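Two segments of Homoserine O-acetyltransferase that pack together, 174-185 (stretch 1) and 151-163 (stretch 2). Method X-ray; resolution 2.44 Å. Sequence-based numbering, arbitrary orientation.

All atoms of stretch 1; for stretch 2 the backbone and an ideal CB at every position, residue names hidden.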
# COMPACT_ATOMS: atom_id res chain seq x y z
N ARG A 174 -29.99 -23.01 4.14
CA ARG A 174 -29.22 -22.79 2.94
C ARG A 174 -28.27 -21.67 3.16
O ARG A 174 -28.63 -20.65 3.71
CB ARG A 174 -30.13 -22.42 1.80
CG ARG A 174 -31.13 -23.47 1.43
CD ARG A 174 -32.08 -23.00 0.33
NE ARG A 174 -33.19 -23.92 0.18
CZ ARG A 174 -34.18 -24.07 1.06
NH1 ARG A 174 -34.26 -23.32 2.17
NH2 ARG A 174 -35.13 -24.97 0.83
N MSE A 175 -27.04 -21.82 2.68
CA MSE A 175 -26.08 -20.71 2.72
C MSE A 175 -25.51 -20.47 1.33
O MSE A 175 -25.12 -21.41 0.66
CB MSE A 175 -24.99 -21.01 3.72
CG MSE A 175 -24.07 -19.83 3.97
SE MSE A 175 -22.51 -19.90 2.80
CE MSE A 175 -21.60 -21.35 3.73
N ILE A 176 -25.50 -19.23 0.87
CA ILE A 176 -24.93 -18.91 -0.44
C ILE A 176 -23.84 -17.89 -0.19
O ILE A 176 -24.10 -16.80 0.32
CB ILE A 176 -25.95 -18.30 -1.42
CG1 ILE A 176 -27.17 -19.22 -1.60
CG2 ILE A 176 -25.28 -18.01 -2.77
CD1 ILE A 176 -28.19 -18.74 -2.65
N GLY A 177 -22.62 -18.24 -0.53
CA GLY A 177 -21.49 -17.41 -0.28
C GLY A 177 -20.92 -16.96 -1.62
O GLY A 177 -20.32 -17.79 -2.37
N VAL A 178 -21.10 -15.68 -1.92
CA VAL A 178 -20.65 -15.11 -3.20
C VAL A 178 -19.31 -14.38 -3.05
O VAL A 178 -19.08 -13.63 -2.09
CB VAL A 178 -21.72 -14.15 -3.76
CG1 VAL A 178 -21.32 -13.68 -5.19
CG2 VAL A 178 -23.08 -14.84 -3.76
N ILE A 179 -18.40 -14.62 -4.00
CA ILE A 179 -17.03 -14.00 -4.00
C ILE A 179 -16.41 -13.89 -2.61
O ILE A 179 -16.04 -12.83 -2.17
CB ILE A 179 -17.00 -12.64 -4.76
CG1 ILE A 179 -18.03 -11.63 -4.19
CG2 ILE A 179 -17.27 -12.88 -6.24
CD1 ILE A 179 -17.69 -10.19 -4.47
N THR A 180 -16.32 -15.03 -1.92
CA THR A 180 -15.86 -15.11 -0.54
C THR A 180 -14.97 -16.38 -0.33
O THR A 180 -14.71 -17.14 -1.25
CB THR A 180 -17.09 -15.08 0.44
OG1 THR A 180 -16.66 -14.81 1.79
CG2 THR A 180 -17.87 -16.43 0.40
N ASN A 181 -14.53 -16.60 0.91
CA ASN A 181 -13.70 -17.78 1.29
C ASN A 181 -13.86 -18.04 2.78
O ASN A 181 -14.23 -17.12 3.54
CB ASN A 181 -12.22 -17.52 0.99
CG ASN A 181 -11.83 -17.95 -0.39
OD1 ASN A 181 -12.19 -19.04 -0.81
ND2 ASN A 181 -11.11 -17.10 -1.12
N PRO A 182 -13.60 -19.28 3.21
CA PRO A 182 -13.77 -19.63 4.61
C PRO A 182 -12.72 -18.99 5.51
O PRO A 182 -12.92 -18.92 6.72
CB PRO A 182 -13.66 -21.16 4.63
CG PRO A 182 -12.99 -21.51 3.39
CD PRO A 182 -13.23 -20.45 2.40
N GLN A 183 -11.60 -18.59 4.91
CA GLN A 183 -10.48 -18.00 5.64
C GLN A 183 -9.91 -16.93 4.76
O GLN A 183 -9.68 -17.19 3.60
CB GLN A 183 -9.40 -19.05 5.92
CG GLN A 183 -9.88 -20.20 6.79
CD GLN A 183 -8.81 -21.29 6.98
OE1 GLN A 183 -8.36 -21.89 6.00
NE2 GLN A 183 -8.44 -21.58 8.24
N ASN A 184 -9.71 -15.72 5.26
CA ASN A 184 -9.26 -14.66 4.38
C ASN A 184 -7.85 -15.04 3.89
O ASN A 184 -6.97 -15.33 4.69
CB ASN A 184 -9.23 -13.31 5.06
CG ASN A 184 -9.20 -12.17 4.04
OD1 ASN A 184 -10.09 -12.10 3.22
ND2 ASN A 184 -8.18 -11.30 4.10
N PRO A 185 -7.65 -15.08 2.57
CA PRO A 185 -6.33 -15.46 2.08
C PRO A 185 -5.24 -14.58 2.65
O PRO A 185 -5.47 -13.40 2.92
CB PRO A 185 -6.44 -15.26 0.58
CG PRO A 185 -7.90 -15.46 0.30
CD PRO A 185 -8.60 -14.81 1.48
N UNK A 151 -29.25 -17.78 4.21
CA UNK A 151 -28.41 -16.67 4.56
C UNK A 151 -27.36 -16.52 3.45
O UNK A 151 -26.84 -17.48 2.92
CB UNK A 151 -27.77 -16.87 5.93
N UNK A 152 -27.05 -15.30 3.08
CA UNK A 152 -26.21 -15.06 1.92
C UNK A 152 -25.64 -13.67 1.90
O UNK A 152 -26.11 -12.78 2.57
CB UNK A 152 -27.00 -15.31 0.63
N UNK A 153 -24.59 -13.53 1.10
CA UNK A 153 -23.89 -12.29 0.93
C UNK A 153 -22.64 -12.43 0.06
O UNK A 153 -22.09 -13.54 -0.14
CB UNK A 153 -23.52 -11.73 2.30
N UNK A 154 -22.18 -11.28 -0.49
CA UNK A 154 -20.93 -11.27 -1.24
C UNK A 154 -19.81 -10.82 -0.35
O UNK A 154 -20.02 -9.94 0.46
CB UNK A 154 -21.03 -10.37 -2.47
N UNK A 155 -18.66 -11.47 -0.48
CA UNK A 155 -17.38 -11.00 0.12
C UNK A 155 -17.48 -10.93 1.64
O UNK A 155 -17.80 -11.94 2.24
CB UNK A 155 -17.00 -9.63 -0.43
N UNK A 156 -17.23 -9.79 2.30
CA UNK A 156 -17.43 -9.76 3.78
C UNK A 156 -18.83 -10.23 4.15
O UNK A 156 -19.02 -10.86 5.18
CB UNK A 156 -17.20 -8.35 4.33
N UNK A 157 -19.81 -9.95 3.29
CA UNK A 157 -21.16 -10.42 3.50
C UNK A 157 -21.24 -11.95 3.51
O UNK A 157 -21.98 -12.56 4.31
CB UNK A 157 -22.08 -9.85 2.42
N UNK A 158 -20.47 -12.58 2.62
CA UNK A 158 -20.34 -14.03 2.63
C UNK A 158 -19.59 -14.60 3.83
O UNK A 158 -19.77 -15.75 4.19
CB UNK A 158 -19.63 -14.48 1.35
N UNK A 159 -18.72 -13.80 4.44
CA UNK A 159 -18.00 -14.20 5.64
C UNK A 159 -18.97 -14.32 6.81
O UNK A 159 -18.91 -15.29 7.55
CB UNK A 159 -16.89 -13.20 5.96
N UNK A 160 -19.86 -13.33 6.94
CA UNK A 160 -20.90 -13.37 7.92
C UNK A 160 -21.81 -14.57 7.65
O UNK A 160 -22.16 -15.33 8.58
CB UNK A 160 -21.69 -12.06 7.92
N UNK A 161 -22.16 -14.80 6.40
CA UNK A 161 -23.07 -15.91 6.10
C UNK A 161 -22.41 -17.22 6.49
O UNK A 161 -23.08 -18.17 6.91
CB UNK A 161 -23.46 -15.92 4.62
N UNK A 162 -21.09 -17.30 6.32
CA UNK A 162 -20.43 -18.55 6.63
C UNK A 162 -20.41 -18.76 8.13
O UNK A 162 -20.54 -19.87 8.59
CB UNK A 162 -19.01 -18.57 6.06
N UNK A 163 -20.25 -17.68 8.88
CA UNK A 163 -20.26 -17.77 10.35
C UNK A 163 -21.64 -18.23 10.86
O UNK A 163 -21.73 -19.08 11.75
CB UNK A 163 -19.89 -16.42 10.97

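Stretch 2 enters as a strand parallel to 174-178 and returns as a helix running back across it, so its positions answer to two different demands. At position 151 the backbone is tied to strand 174-178 through both its N and its O: N donates to Arg174 O (3.0 Å) and O accepts from Ile176 N (3.0 Å). The CB lies on the Met175 face, 5.1 Å from Met175 CG, a place for a medium apolar side chain. Val151 fills it, CG1 reaching 3.7 Å from Met175 CG.

Position 152 turns to the Ile176 face, its CB a tight 3.3 Å from Ile176 O. A flexible apolar chain that can run out along Ile176 would suit; the deposited residue is Met152, a selenomethionine, whose CE meets Ile176 CD1 at 3.8 Å.

Position 153 has extended angles (174/160), and a CB would stand 2.6 Å from the C of residue 157. That leaves glycine, and it is Gly153. Its O takes a good bond from Val178 N (3.0 Å), while its N gives a weak one to Ile176 O (3.4 Å).

At 154 the CB faces Val178 and Ile179, 3.7 Å from Ile179 CG1. Its N is not used by stretch 1, so small apolar residues or proline would fit. Pro154 packs CB at 3.9 Å from Ile179 CG1.

Position 155 adopts phi/psi of 61/-123, a strained turn favoring glycine but open to a small residue. N bonds to Val178 O (2.7 Å). Ser155 sits at the N-cap without a capping bond; its O accepts from Thr180 OG1 (3.1 Å), and its OG is bonded elsewhere in the structure.

Position 156 points away and is undemanding here: Ala156. At 157 a CB would fall 2.9 Å from the O of residue 154, favoring Gly157.

Position 158 points straight at stretch 1, where a CB would clash with Thr180 CB at 2.8 Å. Gly158 lets the helix come close, its CA 4.6 Å from the Gly177 CA.

At 159 the CB points sideways, 4.5 Å from Thr180 OG1; a long, slim chain could reach further. Met159, also selenomethionine, extends CE to 3.4 Å from Asn184 OD1.

Position 160 is out of reach: Ile160. At 161 the CB points toward Met175 CG, 4.0 Å away, suiting a small apolar residue; Ala161 provides it.

At 162, the Asn181 carbonyl invites a long donor such as glutamine, lysine or arginine. Gln162 sends NE2 to Asn181 O (3.0 Å) and to its own helix at Gly158 O (3.0 Å), while its CG touches Met175 CE (3.7 Å). Position 163 makes no contact: Gln163.

Stretch 2, residues 151-163: VMGPSAGGMIAQQ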
# COMPACT_ATOMS: atom_id res chain seq x y z
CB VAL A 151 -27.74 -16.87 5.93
CG1 VAL A 151 -26.73 -18.03 5.89
CG2 VAL A 151 -27.06 -15.57 6.37
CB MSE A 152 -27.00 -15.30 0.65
CG MSE A 152 -28.23 -14.48 0.55
SE MSE A 152 -29.35 -15.15 -0.97
CE MSE A 152 -28.00 -14.97 -2.54
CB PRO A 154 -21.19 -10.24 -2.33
CG PRO A 154 -22.04 -9.18 -1.61
CD PRO A 154 -22.92 -10.02 -0.64
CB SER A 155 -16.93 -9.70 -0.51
OG SER A 155 -15.61 -9.37 -0.12
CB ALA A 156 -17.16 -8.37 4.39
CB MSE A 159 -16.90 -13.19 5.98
CG MSE A 159 -15.79 -13.15 4.92
SE MSE A 159 -14.46 -11.75 5.16
CE MSE A 159 -13.48 -12.18 3.57
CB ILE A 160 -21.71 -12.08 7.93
CG1 ILE A 160 -20.83 -10.90 8.32
CG2 ILE A 160 -22.91 -12.21 8.87
CD1 ILE A 160 -21.19 -9.54 7.60
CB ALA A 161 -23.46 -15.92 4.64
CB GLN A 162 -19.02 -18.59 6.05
CG GLN A 162 -18.97 -18.88 4.58
CD GLN A 162 -17.57 -18.62 4.01
OE1 GLN A 162 -16.81 -19.55 3.81
NE2 GLN A 162 -17.24 -17.35 3.77
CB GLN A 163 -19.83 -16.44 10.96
CG GLN A 163 -18.35 -16.11 10.75
CD GLN A 163 -17.43 -16.99 11.60
OE1 GLN A 163 -17.84 -18.05 12.09
NE2 GLN A 163 -16.19 -16.54 11.80
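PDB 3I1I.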